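Long-range contacts in Abbfa_003403 (Acinetobacter baumannii, PDB 4ZXH), which is a holo four-domain nonribosomal peptide synthetase, with condensation, adenylation, carrier and thioesterase domains that probably join, carry and release a peptide product: residues D1178-L1183 against Y1204-S1209; D1189-Y1194 against I1224-L1229; E1171-D1176 against A1249-F1254. All coordinates share one frame; numbering follows the deposited sequence.

Interaction 1. Residues D1178-L1183 against Y1204-S1209; sequences DDAMLL and YLRELS
Arg1206, in segment 1204-1209, reaches across to the start of helix 1179-1191 with a chain that is apolar near its root and ionic at its tip. Both belong to the helices between sheet strands 1157-1163 and 1262-1267 of the thioesterase domain, probably its lid. From CB, a chi1 of -68° sets CG anti to the carbonyl carbon, beside the backbone N, and this methylene lies 3.6 Å from Ala1180 CB. From there the chain runs extended to NE, carrying the guanidinium to Asp1178. The grip is side-on: Arg1206 NE meets the syn lone pair of Asp1178 OD2 at 2.7 Å, in the guanidinium plane, while Arg1206 NH2 reaches Asp1178 OD1 at 3.0 Å. The two planes are turned 35° apart, and NH2 comes to OD1 from above the carboxylate plane. Asp1178 OD1 also accepts from Met1181 N at 3.0 Å, a capping bond made from the N-cap position of helix 1179-1191. Beside the ion pair, Leu1205 packs CD1 against Leu1183 CB at 3.7 Å and CB against Ala1180; Met1213 touches all three. One carboxylate thus serves as cap and salt-bridge acceptor, and the positive charge and helix N-terminus would probably both favour its ionised form.

Interaction 2. Residues D1189-Y1194 against I1224-L1229; sequences DLAAPY and INVLPL
Val1226 is the central bump of this contact, a branched side chain set between Leu1190, Ala1191 and Tyr1194, on the later part of helix 1179-1191 and just beyond. Its CG1, anti to the carbonyl carbon, pushes to within 3.8 Å of Tyr1194 CD2 and also lies near CA of Ala1191. The other methyl, CG2, turns to Leu1190, whose CG is 4.3 Å away. The hollow that receives the valine is thus walled by a leucine, floored by the small alanine and closed by the tyrosine ring, which meets it obliquely. A second, smaller contact lies beside it, where Ile1224 CD1 comes to 3.9 Å from Ala1191 CB. Just before Val1226 in the chain, helix 1210-1223 ends: Asn1225, with positive phi, is the C-prime residue of a Schellman motif, its signature bond running from Val1226 N to Ala1221 O. Ile1224 before this turn and Val1226 after it both point toward helix 1179-1191, within the helical region of the thioesterase domain. Farther along, Leu1227 brings CD1 to 4.3 Å from Leu1190 CD2, while Phe1236 and Tyr1239 of helix 1233-1251 also touch Leu1227. Beside the apolar fit, one water donates to Val1226 O at 2.7 Å and to Tyr1194 OH at 3.2 Å; the same hydroxyl is also hydrogen-bonded to Pro974 O.

Interaction 3. Residues E1171-D1176 against A1249-F1254; sequences ENVPED and ALQTYF
The backbone of 1171-1176 leaves a short 3-10 turn as an open loop and passes the last turn of helix 1233-1251, coming closest at Val1173 and Gln1251, whose CA atoms are 6.1 Å apart. Val1173 carries the contact by using its two methyls on different partners. CG1, anti to the backbone N (chi1 -173°), lies 4.0 Å from Gln1251 CG, so it is the aliphatic part of the glutamine that it meets. CG2 addresses the Phe1254 ring from its edge, in the ring plane, at 3.6 Å from CE1 and scarcely farther from CZ. Because the methyl comes to the rim of the ring, this is edge packing and no CH-pi contact over the face. In the alpha/beta-hydrolase fold expected of a thioesterase domain, the loop follows strand 1157-1163 of the central sheet in sequence and precedes helix 1179-1191, and here it packs on the end of a later helix of the same domain. Pro1174 adds a looser touch, its CD 4.3 Å from Leu1250 CD2; Leu1250 also rests on Phe1138 of helix 1138-1152. At the polar margin Gln1251 extends beyond CG until NE2 is 4.2 Å from Asp1176 OD1, too long for a hydrogen bond, with the amide and carboxylate planes 39° apart. Phe1254 further touches Pro1170.

All three contacts belong to the thioesterase domain and join helices and loops that lie, in sequence, between sheet strands 1157-1163 and 1262-1267. Interactions 1 and 2 share helix 1179-1191, using its first turn and its later part, with centres about 19 Å apart; their segments alternate along the chain. Interaction 3 brackets both in sequence: its first segment leads almost directly into interaction 1, about 21 Å away between centres, and its second follows every other segment. The centres of interactions 2 and 3 are about 25 Å apart. Interactions 1 and 2 are contacts within the helical insertion, probably the lid region as in related thioesterases, whereas interaction 3 brings its entry and exit side by side.

Interaction 1. Residues D1178-L1183 against Y1204-S1209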
loop_
_atom_site.group_PDB
_atom_site.type_symbol
_atom_site.label_atom_id
_atom_site.label_comp_id
_atom_site.label_asym_id
_atom_site.label_seq_id
_atom_site.Cartn_x
_atom_site.Cartn_y
_atom_site.Cartn_z
ATOM N N ASP A 1178 -25.583 -46.079 -15.098
ATOM C CA ASP A 1178 -24.562 -45.879 -16.114
ATOM C C ASP A 1178 -23.710 -44.663 -15.705
ATOM O O ASP A 1178 -24.009 -43.983 -14.724
ATOM C CB ASP A 1178 -25.193 -45.697 -17.504
ATOM C CG ASP A 1178 -25.963 -44.376 -17.657
ATOM O OD1 ASP A 1178 -26.310 -43.747 -16.637
ATOM O OD2 ASP A 1178 -26.238 -43.975 -18.817
ATOM N N ASP A 1179 -22.652 -44.392 -16.453
ATOM C CA ASP A 1179 -21.660 -43.420 -16.025
ATOM C C ASP A 1179 -22.236 -42.013 -15.971
ATOM O O ASP A 1179 -21.914 -41.256 -15.068
ATOM C CB ASP A 1179 -20.439 -43.475 -16.943
ATOM C CG ASP A 1179 -19.764 -44.847 -16.936
ATOM O OD1 ASP A 1179 -19.926 -45.603 -15.941
ATOM O OD2 ASP A 1179 -19.069 -45.167 -17.927
ATOM N N ALA A 1180 -23.111 -41.673 -16.910
ATOM C CA ALA A 1180 -23.772 -40.368 -16.886
ATOM C C ALA A 1180 -24.603 -40.190 -15.626
ATOM O O ALA A 1180 -24.513 -39.159 -14.953
ATOM C CB ALA A 1180 -24.642 -40.187 -18.110
ATOM N N MET A 1181 -25.418 -41.187 -15.301
ATOM C CA MET A 1181 -26.210 -41.122 -14.076
ATOM C C MET A 1181 -25.315 -40.961 -12.842
ATOM O O MET A 1181 -25.694 -40.285 -11.888
ATOM C CB MET A 1181 -27.091 -42.365 -13.923
ATOM C CG MET A 1181 -28.158 -42.241 -12.836
ATOM S SD MET A 1181 -29.187 -40.735 -12.903
ATOM C CE MET A 1181 -30.453 -41.324 -14.044
ATOM N N LEU A 1182 -24.130 -41.572 -12.860
ATOM C CA LEU A 1182 -23.273 -41.534 -11.681
ATOM C C LEU A 1182 -22.769 -40.108 -11.504
ATOM O O LEU A 1182 -22.743 -39.583 -10.388
ATOM C CB LEU A 1182 -22.122 -42.538 -11.799
ATOM C CG LEU A 1182 -22.535 -43.999 -11.521
ATOM C CD1 LEU A 1182 -21.398 -45.008 -11.708
ATOM C CD2 LEU A 1182 -23.103 -44.101 -10.114
ATOM N N LEU A 1183 -22.419 -39.470 -12.617
ATOM C CA LEU A 1183 -22.049 -38.059 -12.610
ATOM C C LEU A 1183 -23.204 -37.182 -12.175
ATOM O O LEU A 1183 -23.015 -36.226 -11.419
ATOM C CB LEU A 1183 -21.578 -37.610 -13.985
ATOM C CG LEU A 1183 -20.073 -37.514 -14.168
ATOM C CD1 LEU A 1183 -19.820 -36.849 -15.503
ATOM C CD2 LEU A 1183 -19.470 -36.709 -13.018
ATOM N N TYR A 1204 -28.755 -35.039 -20.257
ATOM C CA TYR A 1204 -27.941 -33.980 -20.841
ATOM C C TYR A 1204 -26.506 -34.457 -21.012
ATOM O O TYR A 1204 -25.891 -34.250 -22.053
ATOM C CB TYR A 1204 -27.984 -32.719 -19.977
ATOM C CG TYR A 1204 -27.168 -31.570 -20.535
ATOM C CD1 TYR A 1204 -27.666 -30.775 -21.552
ATOM C CD2 TYR A 1204 -25.907 -31.281 -20.043
ATOM C CE1 TYR A 1204 -26.932 -29.735 -22.070
ATOM C CE2 TYR A 1204 -25.161 -30.228 -20.560
ATOM C CZ TYR A 1204 -25.682 -29.460 -21.574
ATOM O OH TYR A 1204 -24.957 -28.413 -22.103
ATOM N N LEU A 1205 -25.990 -35.121 -19.982
ATOM C CA LEU A 1205 -24.628 -35.647 -19.995
ATOM C C LEU A 1205 -24.400 -36.685 -21.104
ATOM O O LEU A 1205 -23.338 -36.697 -21.735
ATOM C CB LEU A 1205 -24.290 -36.248 -18.624
ATOM C CG LEU A 1205 -24.266 -35.226 -17.481
ATOM C CD1 LEU A 1205 -24.063 -35.873 -16.119
ATOM C CD2 LEU A 1205 -23.197 -34.170 -17.728
ATOM N N ARG A 1206 -25.388 -37.546 -21.349
ATOM C CA ARG A 1206 -25.249 -38.610 -22.353
ATOM C C ARG A 1206 -24.991 -38.078 -23.762
ATOM O O ARG A 1206 -24.456 -38.795 -24.604
ATOM C CB ARG A 1206 -26.492 -39.501 -22.368
ATOM C CG ARG A 1206 -26.642 -40.324 -21.112
ATOM C CD ARG A 1206 -27.759 -41.352 -21.183
ATOM N NE ARG A 1206 -27.859 -42.070 -19.913
ATOM C CZ ARG A 1206 -28.831 -41.889 -19.025
ATOM N NH1 ARG A 1206 -29.812 -41.029 -19.280
ATOM N NH2 ARG A 1206 -28.828 -42.571 -17.885
ATOM N N GLU A 1207 -25.360 -36.822 -24.005
ATOM C CA GLU A 1207 -25.151 -36.184 -25.306
ATOM C C GLU A 1207 -23.687 -35.771 -25.505
ATOM O O GLU A 1207 -23.289 -35.404 -26.607
ATOM C CB GLU A 1207 -26.052 -34.944 -25.472
ATOM C CG GLU A 1207 -27.534 -35.117 -25.127
ATOM C CD GLU A 1207 -28.244 -36.178 -25.958
ATOM O OE1 GLU A 1207 -27.931 -36.326 -27.166
ATOM O OE2 GLU A 1207 -29.138 -36.854 -25.395
ATOM N N LEU A 1208 -22.899 -35.814 -24.434
ATOM C CA LEU A 1208 -21.501 -35.386 -24.483
ATOM C C LEU A 1208 -20.516 -36.562 -24.452
ATOM O O LEU A 1208 -20.884 -37.697 -24.106
ATOM C CB LEU A 1208 -21.198 -34.438 -23.316
ATOM C CG LEU A 1208 -22.082 -33.195 -23.164
ATOM C CD1 LEU A 1208 -21.775 -32.420 -21.864
ATOM C CD2 LEU A 1208 -21.923 -32.311 -24.382
ATOM N N SER A 1209 -19.264 -36.281 -24.817
ATOM C CA SER A 1209 -18.168 -37.226 -24.604
ATOM C C SER A 1209 -17.874 -37.364 -23.104
ATOM O O SER A 1209 -18.289 -36.521 -22.306
ATOM C CB SER A 1209 -16.909 -36.764 -25.328
ATOM O OG SER A 1209 -16.133 -35.939 -24.475
#

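Interaction 2. Residues D1189-Y1194 against I1224-L1229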
loop_
_atom_site.group_PDB
_atom_site.type_symbol
_atom_site.label_atom_id
_atom_site.label_comp_id
_atom_site.label_asym_id
_atom_site.label_seq_id
_atom_site.Cartn_x
_atom_site.Cartn_y
_atom_site.Cartn_z
ATOM N N ASP A 1189 -24.970 -34.689 -5.092
ATOM C CA ASP A 1189 -24.401 -34.950 -3.764
ATOM C C ASP A 1189 -23.228 -34.021 -3.439
ATOM O O ASP A 1189 -22.823 -33.882 -2.285
ATOM C CB ASP A 1189 -23.955 -36.417 -3.640
ATOM C CG ASP A 1189 -25.118 -37.398 -3.808
ATOM O OD1 ASP A 1189 -26.275 -36.936 -3.697
ATOM O OD2 ASP A 1189 -24.886 -38.624 -4.034
ATOM N N LEU A 1190 -22.688 -33.384 -4.463
ATOM C CA LEU A 1190 -21.654 -32.378 -4.282
ATOM C C LEU A 1190 -22.211 -31.088 -3.674
ATOM O O LEU A 1190 -21.574 -30.455 -2.846
ATOM C CB LEU A 1190 -21.025 -32.077 -5.633
ATOM C CG LEU A 1190 -19.618 -31.543 -5.758
ATOM C CD1 LEU A 1190 -18.673 -32.379 -4.926
ATOM C CD2 LEU A 1190 -19.254 -31.612 -7.232
ATOM N N ALA A 1191 -23.407 -30.693 -4.107
ATOM C CA ALA A 1191 -23.985 -29.418 -3.702
ATOM C C ALA A 1191 -24.854 -29.508 -2.454
ATOM O O ALA A 1191 -24.985 -28.524 -1.712
ATOM C CB ALA A 1191 -24.792 -28.840 -4.835
ATOM N N ALA A 1192 -25.461 -30.673 -2.234
ATOM C CA ALA A 1192 -26.401 -30.837 -1.132
ATOM C C ALA A 1192 -25.785 -30.530 0.247
ATOM O O ALA A 1192 -26.466 -29.991 1.119
ATOM C CB ALA A 1192 -26.984 -32.222 -1.150
ATOM N N PRO A 1193 -24.495 -30.844 0.452
ATOM C CA PRO A 1193 -24.023 -30.515 1.792
ATOM C C PRO A 1193 -24.013 -29.042 2.086
ATOM O O PRO A 1193 -23.948 -28.738 3.276
ATOM C CB PRO A 1193 -22.602 -31.068 1.809
ATOM C CG PRO A 1193 -22.654 -32.193 0.856
ATOM C CD PRO A 1193 -23.521 -31.685 -0.259
ATOM N N TYR A 1194 -24.110 -28.179 1.062
ATOM C CA TYR A 1194 -24.166 -26.713 1.224
ATOM C C TYR A 1194 -25.597 -26.178 1.054
ATOM O O TYR A 1194 -25.812 -24.982 0.847
ATOM C CB TYR A 1194 -23.223 -26.013 0.212
ATOM C CG TYR A 1194 -21.787 -26.477 0.284
ATOM C CD1 TYR A 1194 -20.835 -25.773 1.008
ATOM C CD2 TYR A 1194 -21.390 -27.649 -0.336
ATOM C CE1 TYR A 1194 -19.513 -26.231 1.103
ATOM C CE2 TYR A 1194 -20.080 -28.115 -0.243
ATOM C CZ TYR A 1194 -19.148 -27.408 0.472
ATOM O OH TYR A 1194 -17.856 -27.886 0.544
ATOM N N ILE A 1224 -21.474 -22.472 -8.760
ATOM C CA ILE A 1224 -22.281 -22.253 -7.569
ATOM C C ILE A 1224 -21.440 -22.304 -6.309
ATOM O O ILE A 1224 -21.991 -22.360 -5.219
ATOM C CB ILE A 1224 -23.430 -23.278 -7.411
ATOM C CG1 ILE A 1224 -22.888 -24.710 -7.418
ATOM C CG2 ILE A 1224 -24.500 -23.053 -8.443
ATOM C CD1 ILE A 1224 -23.930 -25.741 -7.120
ATOM N N ASN A 1225 -20.119 -22.298 -6.470
ATOM C CA ASN A 1225 -19.175 -22.135 -5.358
ATOM C C ASN A 1225 -19.101 -23.313 -4.384
ATOM O O ASN A 1225 -18.878 -23.103 -3.200
ATOM C CB ASN A 1225 -19.528 -20.866 -4.582
ATOM C CG ASN A 1225 -18.323 -20.015 -4.242
ATOM O OD1 ASN A 1225 -17.194 -20.271 -4.687
ATOM N ND2 ASN A 1225 -18.568 -18.963 -3.468
ATOM N N VAL A 1226 -19.295 -24.540 -4.869
ATOM C CA VAL A 1226 -19.052 -25.727 -4.043
ATOM C C VAL A 1226 -17.707 -26.440 -4.377
ATOM O O VAL A 1226 -17.371 -27.481 -3.772
ATOM C CB VAL A 1226 -20.198 -26.744 -4.161
ATOM C CG1 VAL A 1226 -21.505 -26.074 -3.809
ATOM C CG2 VAL A 1226 -20.249 -27.330 -5.550
ATOM N N LEU A 1227 -16.966 -25.875 -5.334
ATOM C CA LEU A 1227 -15.552 -26.180 -5.559
ATOM C C LEU A 1227 -14.783 -24.878 -5.810
ATOM O O LEU A 1227 -15.351 -23.919 -6.313
ATOM C CB LEU A 1227 -15.360 -27.132 -6.745
ATOM C CG LEU A 1227 -15.754 -28.574 -6.492
ATOM C CD1 LEU A 1227 -15.534 -29.420 -7.744
ATOM C CD2 LEU A 1227 -14.956 -29.107 -5.304
ATOM N N PRO A 1228 -13.488 -24.843 -5.463
ATOM C CA PRO A 1228 -12.681 -23.638 -5.693
ATOM C C PRO A 1228 -12.472 -23.349 -7.177
ATOM O O PRO A 1228 -12.413 -24.277 -7.986
ATOM C CB PRO A 1228 -11.340 -23.976 -5.018
ATOM C CG PRO A 1228 -11.662 -25.019 -4.013
ATOM C CD PRO A 1228 -12.779 -25.828 -4.623
ATOM N N LEU A 1229 -12.344 -22.075 -7.532
ATOM C CA LEU A 1229 -12.162 -21.722 -8.930
ATOM C C LEU A 1229 -10.862 -22.284 -9.485
ATOM O O LEU A 1229 -10.808 -22.635 -10.655
ATOM C CB LEU A 1229 -12.215 -20.210 -9.120
ATOM C CG LEU A 1229 -13.610 -19.698 -9.498
ATOM C CD1 LEU A 1229 -14.697 -20.202 -8.524
ATOM C CD2 LEU A 1229 -13.616 -18.183 -9.573
HETATM O O HOH W 1 -16.908 -29.487 -2.032
#

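Interaction 3. Residues E1171-D1176 against A1249-F1254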
loop_
_atom_site.group_PDB
_atom_site.type_symbol
_atom_site.label_atom_id
_atom_site.label_comp_id
_atom_site.label_asym_id
_atom_site.label_seq_id
_atom_site.Cartn_x
_atom_site.Cartn_y
_atom_site.Cartn_z
ATOM N N GLU A 1171 -31.776 -54.441 0.118
ATOM C CA GLU A 1171 -32.864 -53.499 -0.199
ATOM C C GLU A 1171 -32.393 -52.045 -0.385
ATOM O O GLU A 1171 -32.996 -51.269 -1.125
ATOM C CB GLU A 1171 -33.921 -53.479 0.908
ATOM C CG GLU A 1171 -34.678 -54.747 1.210
ATOM C CD GLU A 1171 -33.990 -55.650 2.235
ATOM O OE1 GLU A 1171 -32.737 -55.756 2.240
ATOM O OE2 GLU A 1171 -34.723 -56.229 3.068
ATOM N N ASN A 1172 -31.335 -51.670 0.325
ATOM C CA ASN A 1172 -30.932 -50.271 0.424
ATOM C C ASN A 1172 -29.869 -49.846 -0.562
ATOM O O ASN A 1172 -29.457 -48.673 -0.579
ATOM C CB ASN A 1172 -30.416 -49.969 1.827
ATOM C CG ASN A 1172 -31.487 -50.049 2.864
ATOM O OD1 ASN A 1172 -32.681 -50.134 2.546
ATOM N ND2 ASN A 1172 -31.077 -49.999 4.126
ATOM N N VAL A 1173 -29.401 -50.799 -1.356
ATOM C CA VAL A 1173 -28.371 -50.522 -2.337
ATOM C C VAL A 1173 -29.046 -49.742 -3.449
ATOM O O VAL A 1173 -30.161 -50.082 -3.866
ATOM C CB VAL A 1173 -27.703 -51.836 -2.868
ATOM C CG1 VAL A 1173 -26.518 -51.529 -3.767
ATOM C CG2 VAL A 1173 -27.263 -52.692 -1.709
ATOM N N PRO A 1174 -28.393 -48.668 -3.902
ATOM C CA PRO A 1174 -28.916 -47.814 -4.981
ATOM C C PRO A 1174 -29.121 -48.586 -6.274
ATOM O O PRO A 1174 -28.380 -49.522 -6.518
ATOM C CB PRO A 1174 -27.822 -46.746 -5.151
ATOM C CG PRO A 1174 -27.140 -46.682 -3.814
ATOM C CD PRO A 1174 -27.180 -48.111 -3.279
ATOM N N GLU A 1175 -30.119 -48.209 -7.067
ATOM C CA GLU A 1175 -30.287 -48.693 -8.437
ATOM C C GLU A 1175 -28.990 -48.716 -9.238
ATOM O O GLU A 1175 -28.032 -47.992 -8.936
ATOM C CB GLU A 1175 -31.276 -47.815 -9.189
ATOM C CG GLU A 1175 -32.742 -48.108 -8.960
ATOM C CD GLU A 1175 -33.602 -46.885 -9.266
ATOM O OE1 GLU A 1175 -33.069 -45.918 -9.868
ATOM O OE2 GLU A 1175 -34.803 -46.892 -8.905
ATOM N N ASP A 1176 -28.975 -49.530 -10.285
ATOM C CA ASP A 1176 -27.834 -49.566 -11.189
ATOM C C ASP A 1176 -27.774 -48.266 -11.969
ATOM O O ASP A 1176 -28.806 -47.716 -12.357
ATOM C CB ASP A 1176 -27.909 -50.770 -12.132
ATOM C CG ASP A 1176 -27.401 -52.043 -11.487
ATOM O OD1 ASP A 1176 -26.596 -51.947 -10.528
ATOM O OD2 ASP A 1176 -27.813 -53.137 -11.930
ATOM N N ALA A 1249 -17.961 -49.763 -2.496
ATOM C CA ALA A 1249 -17.794 -50.316 -1.164
ATOM C C ALA A 1249 -19.161 -50.601 -0.563
ATOM O O ALA A 1249 -19.407 -51.695 -0.041
ATOM C CB ALA A 1249 -17.003 -49.379 -0.282
ATOM N N LEU A 1250 -20.053 -49.617 -0.660
ATOM C CA LEU A 1250 -21.432 -49.789 -0.212
ATOM C C LEU A 1250 -22.077 -50.993 -0.891
ATOM O O LEU A 1250 -22.697 -51.836 -0.236
ATOM C CB LEU A 1250 -22.260 -48.536 -0.499
ATOM C CG LEU A 1250 -23.704 -48.602 0.002
ATOM C CD1 LEU A 1250 -23.668 -48.977 1.482
ATOM C CD2 LEU A 1250 -24.404 -47.264 -0.173
ATOM N N GLN A 1251 -21.894 -51.050 -2.208
ATOM C CA GLN A 1251 -22.483 -52.042 -3.080
ATOM C C GLN A 1251 -22.075 -53.461 -2.716
ATOM O O GLN A 1251 -22.769 -54.408 -3.064
ATOM C CB GLN A 1251 -22.077 -51.735 -4.515
ATOM C CG GLN A 1251 -23.011 -52.245 -5.576
ATOM C CD GLN A 1251 -22.835 -51.478 -6.877
ATOM O OE1 GLN A 1251 -22.275 -50.373 -6.885
ATOM N NE2 GLN A 1251 -23.302 -52.065 -7.989
ATOM N N THR A 1252 -20.956 -53.611 -2.007
ATOM C CA THR A 1252 -20.438 -54.946 -1.683
ATOM C C THR A 1252 -20.287 -55.238 -0.174
ATOM O O THR A 1252 -19.514 -56.117 0.219
ATOM C CB THR A 1252 -19.068 -55.171 -2.361
ATOM O OG1 THR A 1252 -18.143 -54.177 -1.914
ATOM C CG2 THR A 1252 -19.193 -55.083 -3.884
ATOM N N TYR A 1253 -21.037 -54.521 0.664
ATOM C CA TYR A 1253 -20.962 -54.682 2.116
ATOM C C TYR A 1253 -22.268 -55.214 2.720
ATOM O O TYR A 1253 -23.256 -54.483 2.794
ATOM C CB TYR A 1253 -20.591 -53.346 2.772
ATOM C CG TYR A 1253 -20.409 -53.460 4.266
ATOM C CD1 TYR A 1253 -19.521 -54.381 4.794
ATOM C CD2 TYR A 1253 -21.111 -52.642 5.149
ATOM C CE1 TYR A 1253 -19.338 -54.509 6.156
ATOM C CE2 TYR A 1253 -20.932 -52.766 6.531
ATOM C CZ TYR A 1253 -20.037 -53.712 7.022
ATOM O OH TYR A 1253 -19.823 -53.875 8.373
ATOM N N PHE A 1254 -22.286 -56.478 3.149
ATOM C CA PHE A 1254 -23.504 -57.052 3.738
ATOM C C PHE A 1254 -23.212 -57.902 4.971
ATOM O O PHE A 1254 -23.196 -59.132 4.901
ATOM C CB PHE A 1254 -24.258 -57.842 2.673
ATOM C CG PHE A 1254 -24.509 -57.041 1.445
ATOM C CD1 PHE A 1254 -25.473 -56.033 1.450
ATOM C CD2 PHE A 1254 -23.726 -57.217 0.314
ATOM C CE1 PHE A 1254 -25.680 -55.243 0.334
ATOM C CE2 PHE A 1254 -23.922 -56.431 -0.809
ATOM C CZ PHE A 1254 -24.900 -55.438 -0.802
#